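Local structure of arginine 3rd transport system periplasmic binding protein (Legionella pneumophila subsp. pneumophila str. Philadelphia 1, 3KZG) at residues E76-M88 and M196-N209. The protein probably binds arginine in the periplasm and delivers it to an ABC-type transport system, as a family 3 bacterial solute-binding protein. Residues are numbered along the deposited sequence; the frame is centred on the assembly and turned at random.
Sequences ERKKHFIFSLPYM and MANPDQFVLIKKIN
The bent side chain of Met196, a selenomethionine, fills the notch between Phe81 and Phe83. Its CG packs on Phe81 CB and on Phe83 CE1, 3.5 Å from each. The turn at chi3 (70°) then swings CE over the middle of the Phe81 ring, 4.2 Å from the centroid and 5° off the normal, a CH-pi contact, while SE stands obliquely to both rings as a double Met-aromatic contact. Ala197 O lies at the edge of the Phe81 ring and also accepts Ile82 N at 2.9 Å; Ala197 N returns the bond to Ile82 O, closing an antiparallel hydrogen-bonded pair. On the Ile82 and Ala197 face, Ile82 is the bump: CG1, set between the backbone N and the carbonyl carbon (chi1 56°), carries CD1 into the hollow framed by the 198-201 turn, Phe202 CB and Ile205 CG1, the last at 3.7 Å. CG2, the other branch, rests on Pro199. Farther along, Ile205 CG2 fits against Phe83 O and Ser84 CA, and Asn209 OD1 takes Leu85 N at 2.8 Å from above its carbonyl plane. Leu85 CG leans on the same amide, and a water donating to Phe83 O accepts from Asn209 ND2, so both ends of the amide are held. Leu59 of helix 55-60 touches both Phe81 and Met196, and Leu85 meets Pro86 of the second subunit. Within the periplasmic binding protein fold, this two-stranded antiparallel ladder, with helix 202-217 packed along one face, joins two distant parts of the chain in the lobe built around strand 4-13.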
ATOM      1  N   GLU A  76       3.806  27.607 -25.919  1.00 30.99           N
ATOM      2  CA  GLU A  76       3.750  27.808 -27.361  1.00 32.53           C
ATOM      3  C   GLU A  76       2.672  26.951 -28.018  1.00 31.36           C
ATOM      4  O   GLU A  76       1.945  27.420 -28.892  1.00 30.58           O
ATOM      5  CB  GLU A  76       5.105  27.502 -27.993  1.00 36.38           C
ATOM      6  CG  GLU A  76       6.187  28.501 -27.623  1.00 43.63           C
ATOM      7  CD  GLU A  76       7.503  28.237 -28.335  1.00 47.20           C
ATOM      8  OE1 GLU A  76       8.079  27.144 -28.136  1.00 49.79           O
ATOM      9  OE2 GLU A  76       7.957  29.122 -29.092  1.00 49.05           O
ATOM     10  N   ARG A  77       2.567  25.699 -27.594  1.00 29.61           N
ATOM     11  CA  ARG A  77       1.572  24.797 -28.156  1.00 29.08           C
ATOM     12  C   ARG A  77       0.157  25.091 -27.655  1.00 28.53           C
ATOM     13  O   ARG A  77      -0.820  24.867 -28.372  1.00 27.88           O
ATOM     14  CB  ARG A  77       1.946  23.345 -27.843  1.00 29.81           C
ATOM     15  CG  ARG A  77       3.250  22.887 -28.491  1.00 31.97           C
ATOM     16  CD  ARG A  77       3.182  23.027 -30.006  1.00 32.57           C
ATOM     17  NE  ARG A  77       4.357  22.483 -30.677  1.00 34.09           N
ATOM     18  CZ  ARG A  77       4.488  22.406 -31.997  1.00 34.55           C
ATOM     19  NH1 ARG A  77       3.518  22.842 -32.787  1.00 34.67           N
ATOM     20  NH2 ARG A  77       5.580  21.876 -32.530  1.00 33.86           N
ATOM     21  N   LYS A  78       0.038  25.599 -26.434  1.00 28.91           N
ATOM     22  CA  LYS A  78      -1.278  25.895 -25.887  1.00 31.07           C
ATOM     23  C   LYS A  78      -1.969  27.054 -26.598  1.00 31.82           C
ATOM     24  O   LYS A  78      -3.124  27.367 -26.314  1.00 30.66           O
ATOM     25  CB  LYS A  78      -1.186  26.168 -24.382  1.00 31.59           C
ATOM     26  CG  LYS A  78      -0.888  24.914 -23.570  1.00 33.96           C
ATOM     27  CD  LYS A  78      -1.157  25.090 -22.079  1.00 35.86           C
ATOM     28  CE  LYS A  78      -0.156  26.015 -21.412  1.00 37.50           C
ATOM     29  NZ  LYS A  78      -0.332  26.003 -19.928  1.00 37.68           N
ATOM     30  N   LYS A  79      -1.267  27.677 -27.538  1.00 34.34           N
ATOM     31  CA  LYS A  79      -1.829  28.791 -28.296  1.00 35.97           C
ATOM     32  C   LYS A  79      -2.692  28.299 -29.453  1.00 35.57           C
ATOM     33  O   LYS A  79      -3.473  29.060 -30.020  1.00 36.03           O
ATOM     34  CB  LYS A  79      -0.705  29.686 -28.826  1.00 37.68           C
ATOM     35  CG  LYS A  79       0.159  30.275 -27.723  1.00 39.76           C
ATOM     36  CD  LYS A  79       1.238  31.192 -28.270  1.00 41.43           C
ATOM     37  CE  LYS A  79       2.064  31.773 -27.136  1.00 42.36           C
ATOM     38  NZ  LYS A  79       3.131  32.680 -27.626  1.00 43.85           N
ATOM     39  N   HIS A  80      -2.559  27.022 -29.794  1.00 35.42           N
ATOM     40  CA  HIS A  80      -3.331  26.445 -30.888  1.00 35.63           C
ATOM     41  C   HIS A  80      -3.998  25.140 -30.495  1.00 33.02           C
ATOM     42  O   HIS A  80      -4.865  24.639 -31.209  1.00 33.85           O
ATOM     43  CB  HIS A  80      -2.422  26.211 -32.095  1.00 39.84           C
ATOM     44  CG  HIS A  80      -1.877  27.472 -32.684  1.00 44.70           C
ATOM     45  ND1 HIS A  80      -2.628  28.301 -33.490  1.00 46.71           N
ATOM     46  CD2 HIS A  80      -0.677  28.081 -32.532  1.00 46.78           C
ATOM     47  CE1 HIS A  80      -1.915  29.367 -33.806  1.00 48.23           C
ATOM     48  NE2 HIS A  80      -0.727  29.259 -33.237  1.00 48.01           N
ATOM     49  N   PHE A  81      -3.591  24.592 -29.356  1.00 30.32           N
ATOM     50  CA  PHE A  81      -4.146  23.331 -28.882  1.00 26.44           C
ATOM     51  C   PHE A  81      -4.398  23.326 -27.386  1.00 24.38           C
ATOM     52  O   PHE A  81      -3.822  24.115 -26.636  1.00 22.61           O
ATOM     53  CB  PHE A  81      -3.187  22.181 -29.187  1.00 26.78           C
ATOM     54  CG  PHE A  81      -2.866  22.022 -30.639  1.00 26.53           C
ATOM     55  CD1 PHE A  81      -3.799  21.480 -31.516  1.00 25.78           C
ATOM     56  CD2 PHE A  81      -1.626  22.410 -31.131  1.00 27.20           C
ATOM     57  CE1 PHE A  81      -3.496  21.325 -32.865  1.00 26.76           C
ATOM     58  CE2 PHE A  81      -1.315  22.258 -32.478  1.00 25.98           C
ATOM     59  CZ  PHE A  81      -2.252  21.716 -33.345  1.00 25.94           C
ATOM     60  N   ILE A  82      -5.265  22.416 -26.962  1.00 23.01           N
ATOM     61  CA  ILE A  82      -5.540  22.253 -25.551  1.00 23.13           C
ATOM     62  C   ILE A  82      -5.002  20.879 -25.181  1.00 21.96           C
ATOM     63  O   ILE A  82      -4.884  19.987 -26.037  1.00 22.10           O
ATOM     64  CB  ILE A  82      -7.051  22.357 -25.218  1.00 22.24           C
ATOM     65  CG1 ILE A  82      -7.853  21.339 -26.032  1.00 23.79           C
ATOM     66  CG2 ILE A  82      -7.529  23.782 -25.478  1.00 23.53           C
ATOM     67  CD1 ILE A  82      -9.329  21.300 -25.678  1.00 21.33           C
ATOM     68  N   PHE A  83      -4.660  20.719 -23.907  1.00 19.62           N
ATOM     69  CA  PHE A  83      -4.103  19.472 -23.411  1.00 17.21           C
ATOM     70  C   PHE A  83      -4.937  18.860 -22.293  1.00 16.57           C
ATOM     71  O   PHE A  83      -5.689  19.552 -21.606  1.00 16.21           O
ATOM     72  CB  PHE A  83      -2.688  19.725 -22.893  1.00 16.42           C
ATOM     73  CG  PHE A  83      -1.704  20.085 -23.967  1.00 14.80           C
ATOM     74  CD1 PHE A  83      -1.075  19.092 -24.711  1.00 16.44           C
ATOM     75  CD2 PHE A  83      -1.396  21.416 -24.229  1.00 14.85           C
ATOM     76  CE1 PHE A  83      -0.145  19.421 -25.698  1.00 17.81           C
ATOM     77  CE2 PHE A  83      -0.472  21.754 -25.213  1.00 18.15           C
ATOM     78  CZ  PHE A  83       0.156  20.753 -25.950  1.00 17.43           C
ATOM     79  N   SER A  84      -4.806  17.553 -22.124  1.00 13.37           N
ATOM     80  CA  SER A  84      -5.506  16.864 -21.059  1.00 12.76           C
ATOM     81  C   SER A  84      -4.572  17.012 -19.871  1.00 12.22           C
ATOM     82  O   SER A  84      -3.523  17.656 -19.969  1.00 12.66           O
ATOM     83  CB  SER A  84      -5.635  15.380 -21.378  1.00 12.61           C
ATOM     84  OG  SER A  84      -4.349  14.784 -21.377  1.00 12.40           O
ATOM     85  N   LEU A  85      -4.944  16.417 -18.746  1.00 12.26           N
ATOM     86  CA  LEU A  85      -4.061  16.456 -17.593  1.00 12.79           C
ATOM     87  C   LEU A  85      -2.827  15.676 -18.048  1.00 12.72           C
ATOM     88  O   LEU A  85      -2.939  14.725 -18.828  1.00 13.75           O
ATOM     89  CB  LEU A  85      -4.702  15.738 -16.403  1.00 13.46           C
ATOM     90  CG  LEU A  85      -6.054  16.276 -15.924  1.00 14.86           C
ATOM     91  CD1 LEU A  85      -6.608  15.377 -14.819  1.00 13.56           C
ATOM     92  CD2 LEU A  85      -5.880  17.702 -15.434  1.00 12.55           C
ATOM     93  N   PRO A  86      -1.635  16.080 -17.597  1.00 11.99           N
ATOM     94  CA  PRO A  86      -0.450  15.330 -18.021  1.00 12.16           C
ATOM     95  C   PRO A  86      -0.537  13.938 -17.400  1.00 13.01           C
ATOM     96  O   PRO A  86      -1.059  13.789 -16.292  1.00 14.51           O
ATOM     97  CB  PRO A  86       0.702  16.159 -17.460  1.00  9.43           C
ATOM     98  CG  PRO A  86       0.102  16.755 -16.208  1.00 12.22           C
ATOM     99  CD  PRO A  86      -1.287  17.151 -16.646  1.00 11.83           C
ATOM    100  N   TYR A  87      -0.063  12.920 -18.113  1.00 12.95           N
ATOM    101  CA  TYR A  87      -0.105  11.554 -17.592  1.00 13.46           C
ATOM    102  C   TYR A  87       1.279  11.089 -17.195  1.00 14.33           C
ATOM    103  O   TYR A  87       1.463   9.946 -16.783  1.00 15.84           O
ATOM    104  CB  TYR A  87      -0.674  10.584 -18.637  1.00 14.46           C
ATOM    105  CG  TYR A  87       0.028  10.596 -19.988  1.00 15.06           C
ATOM    106  CD1 TYR A  87       1.246   9.938 -20.186  1.00 15.58           C
ATOM    107  CD2 TYR A  87      -0.548  11.247 -21.079  1.00 16.00           C
ATOM    108  CE1 TYR A  87       1.867   9.929 -21.453  1.00 15.53           C
ATOM    109  CE2 TYR A  87       0.062  11.244 -22.333  1.00 13.13           C
ATOM    110  CZ  TYR A  87       1.257  10.589 -22.519  1.00 14.47           C
ATOM    111  OH  TYR A  87       1.840  10.598 -23.776  1.00 13.78           O
HETATM  112  N   MSE A  88       2.253  11.980 -17.315  1.00 14.69           N
HETATM  113  CA  MSE A  88       3.629  11.630 -16.997  1.00 16.49           C
HETATM  114  C   MSE A  88       4.502  12.882 -16.991  1.00 15.88           C
HETATM  115  O   MSE A  88       4.279  13.811 -17.775  1.00 16.44           O
HETATM  116  CB  MSE A  88       4.139  10.630 -18.044  1.00 21.69           C
HETATM  117  CG  MSE A  88       5.565  10.150 -17.867  1.00 29.57           C
HETATM  118 SE   MSE A  88       5.987   8.716 -19.116  1.00 41.78          SE
HETATM  119  CE  MSE A  88       7.856   8.456 -18.646  1.00 34.41           C
HETATM  120  N   MSE A 196      -3.226  15.714 -26.628  1.00 18.83           N
HETATM  121  CA  MSE A 196      -3.517  16.994 -27.264  1.00 19.21           C
HETATM  122  C   MSE A 196      -4.761  16.982 -28.145  1.00 19.18           C
HETATM  123  O   MSE A 196      -5.109  15.967 -28.746  1.00 17.45           O
HETATM  124  CB  MSE A 196      -2.297  17.410 -28.079  1.00 23.99           C
HETATM  125  CG  MSE A 196      -2.233  18.861 -28.495  1.00 28.68           C
HETATM  126 SE   MSE A 196      -0.515  19.182 -29.321  1.00 39.79          SE
HETATM  127  CE  MSE A 196      -0.810  18.154 -30.964  1.00 32.34           C
ATOM    128  N   ALA A 197      -5.441  18.120 -28.208  1.00 19.48           N
ATOM    129  CA  ALA A 197      -6.644  18.220 -29.015  1.00 20.21           C
ATOM    130  C   ALA A 197      -6.872  19.656 -29.449  1.00 20.48           C
ATOM    131  O   ALA A 197      -6.165  20.566 -29.008  1.00 21.73           O
ATOM    132  CB  ALA A 197      -7.841  17.709 -28.222  1.00 18.87           C
ATOM    133  N   ASN A 198      -7.842  19.856 -30.337  1.00 21.23           N
ATOM    134  CA  ASN A 198      -8.167  21.196 -30.807  1.00 22.10           C
ATOM    135  C   ASN A 198      -8.979  21.882 -29.703  1.00 22.50           C
ATOM    136  O   ASN A 198      -9.697  21.222 -28.955  1.00 23.83           O
ATOM    137  CB  ASN A 198      -8.967  21.119 -32.116  1.00 21.79           C
ATOM    138  CG  ASN A 198      -8.124  20.628 -33.287  1.00 21.06           C
ATOM    139  OD1 ASN A 198      -8.438  19.616 -33.918  1.00 23.46           O
ATOM    140  ND2 ASN A 198      -7.044  21.344 -33.576  1.00 19.98           N
ATOM    141  N   PRO A 199      -8.866  23.213 -29.581  1.00 23.99           N
ATOM    142  CA  PRO A 199      -9.588  23.973 -28.555  1.00 24.61           C
ATOM    143  C   PRO A 199     -11.078  23.678 -28.386  1.00 25.69           C
ATOM    144  O   PRO A 199     -11.600  23.731 -27.266  1.00 25.71           O
ATOM    145  CB  PRO A 199      -9.329  25.422 -28.960  1.00 25.24           C
ATOM    146  CG  PRO A 199      -7.951  25.353 -29.534  1.00 24.76           C
ATOM    147  CD  PRO A 199      -8.037  24.111 -30.404  1.00 24.20           C
ATOM    148  N   ASP A 200     -11.768  23.368 -29.478  1.00 24.09           N
ATOM    149  CA  ASP A 200     -13.198  23.101 -29.390  1.00 24.35           C
ATOM    150  C   ASP A 200     -13.557  21.701 -28.912  1.00 23.24           C
ATOM    151  O   ASP A 200     -14.729  21.326 -28.909  1.00 23.95           O
ATOM    152  CB  ASP A 200     -13.882  23.363 -30.737  1.00 25.86           C
ATOM    153  CG  ASP A 200     -13.303  22.530 -31.863  1.00 27.75           C
ATOM    154  OD1 ASP A 200     -12.754  21.441 -31.594  1.00 28.04           O
ATOM    155  OD2 ASP A 200     -13.416  22.960 -33.029  1.00 30.90           O
ATOM    156  N   GLN A 201     -12.561  20.929 -28.495  1.00 22.00           N
ATOM    157  CA  GLN A 201     -12.821  19.573 -28.033  1.00 19.79           C
ATOM    158  C   GLN A 201     -12.726  19.477 -26.510  1.00 20.37           C
ATOM    159  O   GLN A 201     -12.446  18.410 -25.964  1.00 17.51           O
ATOM    160  CB  GLN A 201     -11.834  18.598 -28.680  1.00 19.91           C
ATOM    161  CG  GLN A 201     -11.812  18.647 -30.213  1.00 19.53           C
ATOM    162  CD  GLN A 201     -10.963  17.543 -30.815  1.00 18.21           C
ATOM    163  OE1 GLN A 201     -11.347  16.369 -30.798  1.00 19.10           O
ATOM    164  NE2 GLN A 201      -9.795  17.908 -31.329  1.00 14.93           N
ATOM    165  N   PHE A 202     -12.979  20.593 -25.834  1.00 19.15           N
ATOM    166  CA  PHE A 202     -12.913  20.636 -24.381  1.00 20.69           C
ATOM    167  C   PHE A 202     -13.837  19.641 -23.683  1.00 21.03           C
ATOM    168  O   PHE A 202     -13.532  19.177 -22.583  1.00 21.20           O
ATOM    169  CB  PHE A 202     -13.177  22.066 -23.881  1.00 22.84           C
ATOM    170  CG  PHE A 202     -14.508  22.629 -24.299  1.00 25.98           C
ATOM    171  CD1 PHE A 202     -15.673  22.287 -23.615  1.00 25.91           C
ATOM    172  CD2 PHE A 202     -14.596  23.513 -25.370  1.00 25.72           C
ATOM    173  CE1 PHE A 202     -16.904  22.823 -23.989  1.00 27.70           C
ATOM    174  CE2 PHE A 202     -15.822  24.053 -25.753  1.00 27.91           C
ATOM    175  CZ  PHE A 202     -16.978  23.708 -25.062  1.00 26.67           C
ATOM    176  N   VAL A 203     -14.957  19.286 -24.309  1.00 20.67           N
ATOM    177  CA  VAL A 203     -15.851  18.331 -23.674  1.00 19.90           C
ATOM    178  C   VAL A 203     -15.175  16.962 -23.616  1.00 21.33           C
ATOM    179  O   VAL A 203     -15.212  16.286 -22.584  1.00 19.04           O
ATOM    180  CB  VAL A 203     -17.194  18.203 -24.423  1.00 22.24           C
ATOM    181  CG1 VAL A 203     -18.002  17.049 -23.842  1.00 21.07           C
ATOM    182  CG2 VAL A 203     -17.985  19.506 -24.305  1.00 21.98           C
ATOM    183  N   LEU A 204     -14.552  16.561 -24.722  1.00 18.97           N
ATOM    184  CA  LEU A 204     -13.866  15.274 -24.778  1.00 18.13           C
ATOM    185  C   LEU A 204     -12.664  15.248 -23.832  1.00 17.41           C
ATOM    186  O   LEU A 204     -12.431  14.260 -23.130  1.00 18.11           O
ATOM    187  CB  LEU A 204     -13.409  14.975 -26.214  1.00 18.19           C
ATOM    188  CG  LEU A 204     -12.580  13.705 -26.450  1.00 16.41           C
ATOM    189  CD1 LEU A 204     -13.344  12.482 -25.964  1.00 17.49           C
ATOM    190  CD2 LEU A 204     -12.251  13.580 -27.932  1.00 15.66           C
ATOM    191  N   ILE A 205     -11.900  16.332 -23.823  1.00 16.00           N
ATOM    192  CA  ILE A 205     -10.731  16.431 -22.961  1.00 16.48           C
ATOM    193  C   ILE A 205     -11.136  16.305 -21.485  1.00 16.68           C
ATOM    194  O   ILE A 205     -10.457  15.633 -20.696  1.00 15.47           O
ATOM    195  CB  ILE A 205      -9.996  17.770 -23.209  1.00 15.86           C
ATOM    196  CG1 ILE A 205      -9.317  17.728 -24.584  1.00 17.78           C
ATOM    197  CG2 ILE A 205      -8.964  18.028 -22.123  1.00 16.71           C
ATOM    198  CD1 ILE A 205      -8.243  16.641 -24.714  1.00 17.86           C
ATOM    199  N   LYS A 206     -12.248  16.939 -21.119  1.00 15.99           N
ATOM    200  CA  LYS A 206     -12.737  16.880 -19.748  1.00 16.13           C
ATOM    201  C   LYS A 206     -13.113  15.466 -19.327  1.00 17.39           C
ATOM    202  O   LYS A 206     -12.864  15.067 -18.188  1.00 15.60           O
ATOM    203  CB  LYS A 206     -13.923  17.832 -19.564  1.00 16.84           C
ATOM    204  CG  LYS A 206     -13.478  19.284 -19.440  1.00 20.12           C
ATOM    205  CD  LYS A 206     -14.651  20.244 -19.287  1.00 23.97           C
ATOM    206  CE  LYS A 206     -14.153  21.685 -19.238  1.00 23.37           C
ATOM    207  NZ  LYS A 206     -15.262  22.669 -19.171  1.00 25.79           N
ATOM    208  N   LYS A 207     -13.709  14.706 -20.243  1.00 15.34           N
ATOM    209  CA  LYS A 207     -14.081  13.325 -19.945  1.00 16.42           C
ATOM    210  C   LYS A 207     -12.799  12.493 -19.782  1.00 14.47           C
ATOM    211  O   LYS A 207     -12.725  11.598 -18.943  1.00 13.30           O
ATOM    212  CB  LYS A 207     -14.956  12.759 -21.076  1.00 20.97           C
ATOM    213  CG  LYS A 207     -16.332  13.438 -21.192  1.00 25.21           C
ATOM    214  CD  LYS A 207     -17.131  12.973 -22.415  1.00 29.06           C
ATOM    215  CE  LYS A 207     -16.534  13.511 -23.713  1.00 32.60           C
ATOM    216  NZ  LYS A 207     -17.399  13.263 -24.918  1.00 32.73           N
ATOM    217  N   ILE A 208     -11.782  12.799 -20.586  1.00 14.80           N
ATOM    218  CA  ILE A 208     -10.513  12.083 -20.500  1.00 14.65           C
ATOM    219  C   ILE A 208      -9.793  12.406 -19.184  1.00 13.17           C
ATOM    220  O   ILE A 208      -9.101  11.557 -18.623  1.00 14.84           O
ATOM    221  CB  ILE A 208      -9.595  12.435 -21.694  1.00 13.37           C
ATOM    222  CG1 ILE A 208     -10.182  11.856 -22.985  1.00 14.07           C
ATOM    223  CG2 ILE A 208      -8.180  11.901 -21.458  1.00 16.60           C
ATOM    224  CD1 ILE A 208      -9.469  12.307 -24.240  1.00 12.17           C
ATOM    225  N   ASN A 209      -9.956  13.628 -18.689  1.00 13.58           N
ATOM    226  CA  ASN A 209      -9.318  14.004 -17.436  1.00 12.99           C
ATOM    227  C   ASN A 209      -9.917  13.187 -16.291  1.00 13.61           C
ATOM    228  O   ASN A 209      -9.183  12.650 -15.453  1.00 13.70           O
ATOM    229  CB  ASN A 209      -9.479  15.506 -17.172  1.00 13.36           C
ATOM    230  CG  ASN A 209      -8.635  16.352 -18.110  1.00 12.99           C
ATOM    231  OD1 ASN A 209      -7.717  15.843 -18.760  1.00 14.76           O
ATOM    232  ND2 ASN A 209      -8.933  17.649 -18.180  1.00 10.48           N
TER
HETATM  233  O   HOH W   1      -7.116  19.713 -19.417  1.00 13.10           O